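Local coordinates for protein xyloglucanase (Paenibacillus pabuli, PDB 2JEP) that hydrolyses xyloglucan of the plant cell wall, probably cutting the glucan backbone within the chain, on a TIM-barrel scaffold of glycoside hydrolase family 5, at residues A107-N110 against R111-Q114. Numbering follows the deposited sequence. Where two conformers were deposited one is given.
Sequences AWLN and RIQQ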
loop_
_atom_site.group_PDB
_atom_site.type_symbol
_atom_site.label_atom_id
_atom_site.label_comp_id
_atom_site.label_asym_id
_atom_site.label_seq_id
_atom_site.Cartn_x
_atom_site.Cartn_y
_atom_site.Cartn_z
ATOM N N ALA A 107 13.968 8.653 -17.805
ATOM C CA ALA A 107 14.897 7.908 -16.967
ATOM C C ALA A 107 14.218 7.401 -15.707
ATOM O O ALA A 107 14.562 6.334 -15.208
ATOM C CB ALA A 107 16.122 8.776 -16.624
ATOM N N TRP A 108 13.274 8.175 -15.183
ATOM C CA TRP A 108 12.542 7.762 -13.996
ATOM C C TRP A 108 11.637 6.559 -14.310
ATOM O O TRP A 108 11.650 5.558 -13.599
ATOM C CB TRP A 108 11.759 8.945 -13.425
ATOM C CG TRP A 108 11.030 8.685 -12.147
ATOM C CD1 TRP A 108 9.709 8.946 -11.900
ATOM C CD2 TRP A 108 11.574 8.172 -10.922
ATOM N NE1 TRP A 108 9.404 8.614 -10.590
ATOM C CE2 TRP A 108 10.527 8.143 -9.970
ATOM C CE3 TRP A 108 12.844 7.746 -10.535
ATOM C CZ2 TRP A 108 10.710 7.695 -8.658
ATOM C CZ3 TRP A 108 13.030 7.309 -9.234
ATOM C CH2 TRP A 108 11.969 7.272 -8.310
ATOM N N LEU A 109 10.854 6.638 -15.379
ATOM C CA LEU A 109 10.069 5.493 -15.792
ATOM C C LEU A 109 10.938 4.270 -16.064
ATOM O O LEU A 109 10.545 3.155 -15.716
ATOM C CB LEU A 109 9.215 5.815 -17.010
ATOM C CG LEU A 109 7.958 6.641 -16.817
ATOM C CD1 LEU A 109 7.368 6.938 -18.197
ATOM C CD2 LEU A 109 6.991 5.918 -15.889
ATOM N N ASN A 110 12.109 4.456 -16.661
ATOM C CA ASN A 110 12.997 3.313 -16.903
ATOM C C ASN A 110 13.512 2.698 -15.617
ATOM O O ASN A 110 13.663 1.483 -15.518
ATOM C CB ASN A 110 14.169 3.712 -17.801
ATOM C CG ASN A 110 13.750 3.910 -19.225
ATOM O OD1 ASN A 110 12.794 3.282 -19.682
ATOM N ND2 ASN A 110 14.489 4.753 -19.951
ATOM N N ARG A 111 13.761 3.543 -14.622
ATOM C CA ARG A 111 14.200 3.026 -13.323
ATOM C C ARG A 111 13.083 2.262 -12.610
ATOM O O ARG A 111 13.308 1.189 -12.032
ATOM C CB ARG A 111 14.730 4.140 -12.427
ATOM C CG ARG A 111 15.183 3.683 -11.050
ATOM C CD ARG A 111 16.327 2.653 -11.137
ATOM N NE ARG A 111 16.619 2.150 -9.794
ATOM C CZ ARG A 111 17.127 0.952 -9.533
ATOM N NH1 ARG A 111 17.479 0.125 -10.506
ATOM N NH2 ARG A 111 17.243 0.551 -8.274
ATOM N N ILE A 112 11.884 2.836 -12.618
ATOM C CA ILE A 112 10.748 2.151 -11.999
ATOM C C ILE A 112 10.572 0.786 -12.663
ATOM O O ILE A 112 10.349 -0.234 -11.971
ATOM C CB ILE A 112 9.456 2.990 -12.140
ATOM C CG1 ILE A 112 9.603 4.326 -11.400
ATOM C CG2 ILE A 112 8.225 2.180 -11.681
ATOM C CD1 ILE A 112 8.639 5.431 -11.899
ATOM N N GLN A 113 10.678 0.740 -13.989
ATOM C CA GLN A 113 10.518 -0.528 -14.683
ATOM C C GLN A 113 11.596 -1.533 -14.278
ATOM O O GLN A 113 11.313 -2.714 -14.109
ATOM C CB GLN A 113 10.485 -0.329 -16.197
ATOM C CG GLN A 113 10.542 -1.627 -16.942
ATOM C CD GLN A 113 10.461 -1.439 -18.405
ATOM O OE1 GLN A 113 11.305 -0.767 -18.998
ATOM N NE2 GLN A 113 9.466 -2.053 -19.010
ATOM N N GLN A 114 12.831 -1.076 -14.105
ATOM C CA GLN A 114 13.880 -1.987 -13.682
ATOM C C GLN A 114 13.552 -2.596 -12.303
ATOM O O GLN A 114 13.711 -3.794 -12.089
ATOM C CB GLN A 114 15.226 -1.260 -13.676
ATOM C CG GLN A 114 16.420 -2.159 -13.550
ATOM C CD GLN A 114 16.806 -2.875 -14.837
ATOM O OE1 GLN A 114 17.842 -3.537 -14.899
ATOM N NE2 GLN A 114 15.972 -2.764 -15.861
#
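Ile112 lays the end of its side chain over one face of the Trp108 indole, one helical turn away. Its CD1 forms a CH-pi contact with the pyrrole ring, 3.7 Å from the ring centroid and 16° off the normal; the nearest ring atom is Trp108 NE1, 3.5 Å from Ile112 CD1. Two torsions make this possible: CG of Trp108 stands anti to the backbone N (chi1 -176°), while CG1 of Ile112 lies beside its own N and anti to the carbonyl carbon, which carries CD1 back along the helix. A second apolar neighbour, Leu109, approaches the same methyl through CD2, 4.3 Å from Ile112 CD1.

Beneath the side chains run four successive i to i+4 bonds of the alpha-helix. That from Ile112 N to Trp108 O, 2.9 Å long and nearly linear at 171°, ties together the two residues of the CH-pi pair.

The polar ends turn to partners elsewhere. Trp108 NE1 donates to Ser91 O, which helps fix the rotation of the buried indole, and the ring of Tyr92 meets it steeply. With an alanine in place of Trp108, Ser91 O would probably lose its indole donor and Ile112 CD1 the face it rests on. Arg111 forms a salt bridge through NE with Glu62.

Both segments belong to the opening turns of helix 106-120, which links the parallel barrel strands 85-88 and 125-128 in a beta-alpha-beta unit; Trp108 and Ile112 pack this helix against the loop that follows strand 85-88.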